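Local coordinates for protein elongation factor G (Thermus thermophilus, PDB 2DY1) that binds GTP with magnesium and probably acts as a translational GTPase of the elongation factor G family, at residues G171-K179 with V201-L209. Numbering follows the deposited sequence.
Sequences GLIDVFHGK and VQRFRQEVL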
loop_
_atom_site.group_PDB
_atom_site.type_symbol
_atom_site.label_atom_id
_atom_site.label_comp_id
_atom_site.label_asym_id
_atom_site.label_seq_id
_atom_site.Cartn_x
_atom_site.Cartn_y
_atom_site.Cartn_z
ATOM N N GLY A 171 15.214 -11.027 31.965
ATOM C CA GLY A 171 15.157 -12.297 31.276
ATOM C C GLY A 171 13.785 -12.862 31.007
ATOM O O GLY A 171 12.780 -12.150 30.980
ATOM N N LEU A 172 13.770 -14.182 30.836
ATOM C CA LEU A 172 12.565 -14.903 30.482
ATOM C C LEU A 172 12.273 -16.087 31.369
ATOM O O LEU A 172 13.187 -16.744 31.874
ATOM C CB LEU A 172 12.707 -15.490 29.063
ATOM C CG LEU A 172 13.073 -14.601 27.882
ATOM C CD1 LEU A 172 13.076 -15.431 26.606
ATOM C CD2 LEU A 172 12.053 -13.476 27.790
ATOM N N ILE A 173 10.986 -16.335 31.553
ATOM C CA ILE A 173 10.515 -17.522 32.256
ATOM C C ILE A 173 9.788 -18.269 31.145
ATOM O O ILE A 173 8.792 -17.777 30.585
ATOM C CB ILE A 173 9.514 -17.194 33.382
ATOM C CG1 ILE A 173 10.209 -16.407 34.487
ATOM C CG2 ILE A 173 8.947 -18.506 33.976
ATOM C CD1 ILE A 173 9.253 -15.869 35.533
ATOM N N ASP A 174 10.306 -19.440 30.795
ATOM C CA ASP A 174 9.710 -20.247 29.741
ATOM C C ASP A 174 8.615 -21.046 30.440
ATOM O O ASP A 174 8.906 -21.975 31.188
ATOM C CB ASP A 174 10.783 -21.155 29.143
ATOM C CG ASP A 174 10.227 -22.085 28.101
ATOM O OD1 ASP A 174 9.541 -23.039 28.511
ATOM O OD2 ASP A 174 10.459 -21.855 26.888
ATOM N N VAL A 175 7.364 -20.641 30.217
ATOM C CA VAL A 175 6.207 -21.238 30.897
ATOM C C VAL A 175 6.130 -22.744 30.827
ATOM O O VAL A 175 5.950 -23.419 31.846
ATOM C CB VAL A 175 4.882 -20.656 30.341
ATOM C CG1 VAL A 175 3.698 -21.277 31.037
ATOM C CG2 VAL A 175 4.863 -19.152 30.519
ATOM N N PHE A 176 6.256 -23.269 29.621
ATOM C CA PHE A 176 6.169 -24.709 29.402
ATOM C C PHE A 176 7.119 -25.557 30.249
ATOM O O PHE A 176 6.690 -26.541 30.871
ATOM C CB PHE A 176 6.424 -25.022 27.927
ATOM C CG PHE A 176 6.212 -26.468 27.566
ATOM C CD1 PHE A 176 4.969 -26.915 27.129
ATOM C CD2 PHE A 176 7.257 -27.382 27.650
ATOM C CE1 PHE A 176 4.772 -28.254 26.778
ATOM C CE2 PHE A 176 7.072 -28.724 27.303
ATOM C CZ PHE A 176 5.827 -29.159 26.866
ATOM N N HIS A 177 8.400 -25.185 30.274
ATOM C CA HIS A 177 9.384 -25.959 31.012
ATOM C C HIS A 177 9.611 -25.541 32.461
ATOM O O HIS A 177 10.326 -26.225 33.194
ATOM C CB HIS A 177 10.714 -25.951 30.260
ATOM C CG HIS A 177 10.591 -26.345 28.823
ATOM N ND1 HIS A 177 10.471 -27.655 28.415
ATOM C CD2 HIS A 177 10.545 -25.594 27.696
ATOM C CE1 HIS A 177 10.358 -27.694 27.098
ATOM N NE2 HIS A 177 10.398 -26.456 26.638
ATOM N N GLY A 178 8.998 -24.439 32.882
ATOM C CA GLY A 178 9.172 -23.992 34.255
ATOM C C GLY A 178 10.630 -23.699 34.552
ATOM O O GLY A 178 11.162 -24.063 35.604
ATOM N N LYS A 179 11.290 -23.044 33.604
ATOM C CA LYS A 179 12.686 -22.698 33.764
ATOM C C LYS A 179 12.833 -21.229 33.444
ATOM O O LYS A 179 12.019 -20.663 32.713
ATOM C CB LYS A 179 13.563 -23.544 32.840
ATOM C CG LYS A 179 13.591 -25.021 33.235
ATOM C CD LYS A 179 14.647 -25.789 32.472
ATOM C CE LYS A 179 14.619 -27.264 32.854
ATOM N NZ LYS A 179 15.591 -28.063 32.057
ATOM N N VAL A 201 3.205 -18.653 37.439
ATOM C CA VAL A 201 3.827 -19.383 36.340
ATOM C C VAL A 201 3.099 -20.703 36.132
ATOM O O VAL A 201 2.835 -21.106 34.995
ATOM C CB VAL A 201 5.302 -19.661 36.619
ATOM C CG1 VAL A 201 5.865 -20.595 35.564
ATOM C CG2 VAL A 201 6.071 -18.356 36.619
ATOM N N GLN A 202 2.768 -21.368 37.235
ATOM C CA GLN A 202 2.064 -22.641 37.160
ATOM C C GLN A 202 0.690 -22.476 36.510
ATOM O O GLN A 202 0.270 -23.313 35.709
ATOM C CB GLN A 202 1.914 -23.243 38.564
ATOM C CG GLN A 202 2.634 -24.570 38.743
ATOM C CD GLN A 202 2.260 -25.597 37.681
ATOM O OE1 GLN A 202 1.083 -25.817 37.399
ATOM N NE2 GLN A 202 3.267 -26.235 37.093
ATOM N N ARG A 203 -0.008 -21.395 36.852
ATOM C CA ARG A 203 -1.328 -21.115 36.292
ATOM C C ARG A 203 -1.222 -20.961 34.778
ATOM O O ARG A 203 -2.024 -21.517 34.019
ATOM C CB ARG A 203 -1.878 -19.828 36.897
ATOM C CG ARG A 203 -3.308 -19.500 36.550
ATOM C CD ARG A 203 -3.593 -18.043 36.903
ATOM N NE ARG A 203 -3.020 -17.663 38.197
ATOM C CZ ARG A 203 -2.524 -16.456 38.460
ATOM N NH1 ARG A 203 -2.532 -15.515 37.520
ATOM N NH2 ARG A 203 -2.009 -16.190 39.655
ATOM N N PHE A 204 -0.236 -20.190 34.333
ATOM C CA PHE A 204 -0.059 -20.003 32.899
ATOM C C PHE A 204 0.297 -21.315 32.209
ATOM O O PHE A 204 -0.130 -21.561 31.076
ATOM C CB PHE A 204 1.028 -18.955 32.628
ATOM C CG PHE A 204 0.508 -17.547 32.589
ATOM C CD1 PHE A 204 -0.091 -17.037 31.434
ATOM C CD2 PHE A 204 0.570 -16.738 33.717
ATOM C CE1 PHE A 204 -0.610 -15.754 31.416
ATOM C CE2 PHE A 204 0.050 -15.460 33.699
ATOM C CZ PHE A 204 -0.541 -14.966 32.548
ATOM N N ARG A 205 1.088 -22.153 32.866
ATOM C CA ARG A 205 1.457 -23.417 32.244
ATOM C C ARG A 205 0.213 -24.277 32.022
ATOM O O ARG A 205 0.044 -24.887 30.956
ATOM C CB ARG A 205 2.479 -24.171 33.105
ATOM C CG ARG A 205 2.886 -25.492 32.491
ATOM C CD ARG A 205 4.025 -26.183 33.202
ATOM N NE ARG A 205 4.346 -27.411 32.475
ATOM C CZ ARG A 205 5.404 -28.181 32.701
ATOM N NH1 ARG A 205 6.279 -27.861 33.649
ATOM N NH2 ARG A 205 5.585 -29.274 31.968
ATOM N N GLN A 206 -0.661 -24.311 33.022
ATOM C CA GLN A 206 -1.895 -25.093 32.944
ATOM C C GLN A 206 -2.755 -24.564 31.799
ATOM O O GLN A 206 -3.372 -25.328 31.059
ATOM C CB GLN A 206 -2.694 -24.976 34.245
ATOM C CG GLN A 206 -1.920 -25.282 35.517
ATOM C CD GLN A 206 -2.762 -25.096 36.778
ATOM O OE1 GLN A 206 -3.355 -24.034 36.996
ATOM N NE2 GLN A 206 -2.812 -26.129 37.614
ATOM N N GLU A 207 -2.811 -23.245 31.681
ATOM C CA GLU A 207 -3.594 -22.618 30.627
ATOM C C GLU A 207 -3.044 -22.956 29.249
ATOM O O GLU A 207 -3.810 -23.187 28.319
ATOM C CB GLU A 207 -3.621 -21.103 30.822
ATOM C CG GLU A 207 -4.523 -20.656 31.962
ATOM C CD GLU A 207 -4.328 -19.197 32.327
ATOM O OE1 GLU A 207 -3.794 -18.431 31.493
ATOM O OE2 GLU A 207 -4.720 -18.810 33.448
ATOM N N VAL A 208 -1.721 -22.978 29.119
ATOM C CA VAL A 208 -1.092 -23.292 27.843
ATOM C C VAL A 208 -1.361 -24.747 27.452
ATOM O O VAL A 208 -1.737 -25.028 26.309
ATOM C CB VAL A 208 0.421 -23.022 27.901
ATOM C CG1 VAL A 208 1.129 -23.692 26.716
ATOM C CG2 VAL A 208 0.659 -21.505 27.861
ATOM N N LEU A 209 -1.182 -25.659 28.406
ATOM C CA LEU A 209 -1.425 -27.078 28.170
ATOM C C LEU A 209 -2.852 -27.284 27.709
ATOM O O LEU A 209 -3.095 -27.944 26.692
ATOM C CB LEU A 209 -1.178 -27.886 29.450
ATOM C CG LEU A 209 0.283 -28.068 29.864
ATOM C CD1 LEU A 209 0.356 -28.820 31.188
ATOM C CD2 LEU A 209 1.032 -28.828 28.778
#
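With CG1 anti to the backbone N (chi1 180°), V175 drives this methyl against the backbone of the helix at R205, and R205, its CG likewise anti (chi1 180°) and its chain extended as far as NE, runs alongside the turn that follows the strand. V175 CG1 lies 3.3 Å from R205 N, an amide already bonded within the helix to V201 O, and 3.9 Å from F204 CB, so the methyl is seated directly on the helix surface. One turn earlier in the helix, V201 CG2 meets I173 CG2 at 3.9 Å, the two branched side chains crossing at a slant. The F176 carbonyl lies over one face of the R205 guanidinium at angles too poor for a hydrogen bond, an approach too close in the model to be trusted in detail; R205 CZ stands 5.5 Å from the F176 ring centroid, long for a cation-pi pair and at most weakly attractive. Replacing R205 by an alanine would keep CB near V175 CG1 but would probably strip the V175 carbonyl of the aliphatic cover given by CG and CD. F176 CE1 also reaches L209 CD2 at 4.3 Å. The turn contains a G1 beta bulge, G178 and K179 both facing D174. Helix 198-213 thus packs, within the GTP-binding domain but away from its nucleotide and magnesium sites, on the end of strand 168-174 and the turn leading to strand 179-184, while F204 and V208 extend its apolar side onto the adjoining strand 156-165 of the same mixed sheet.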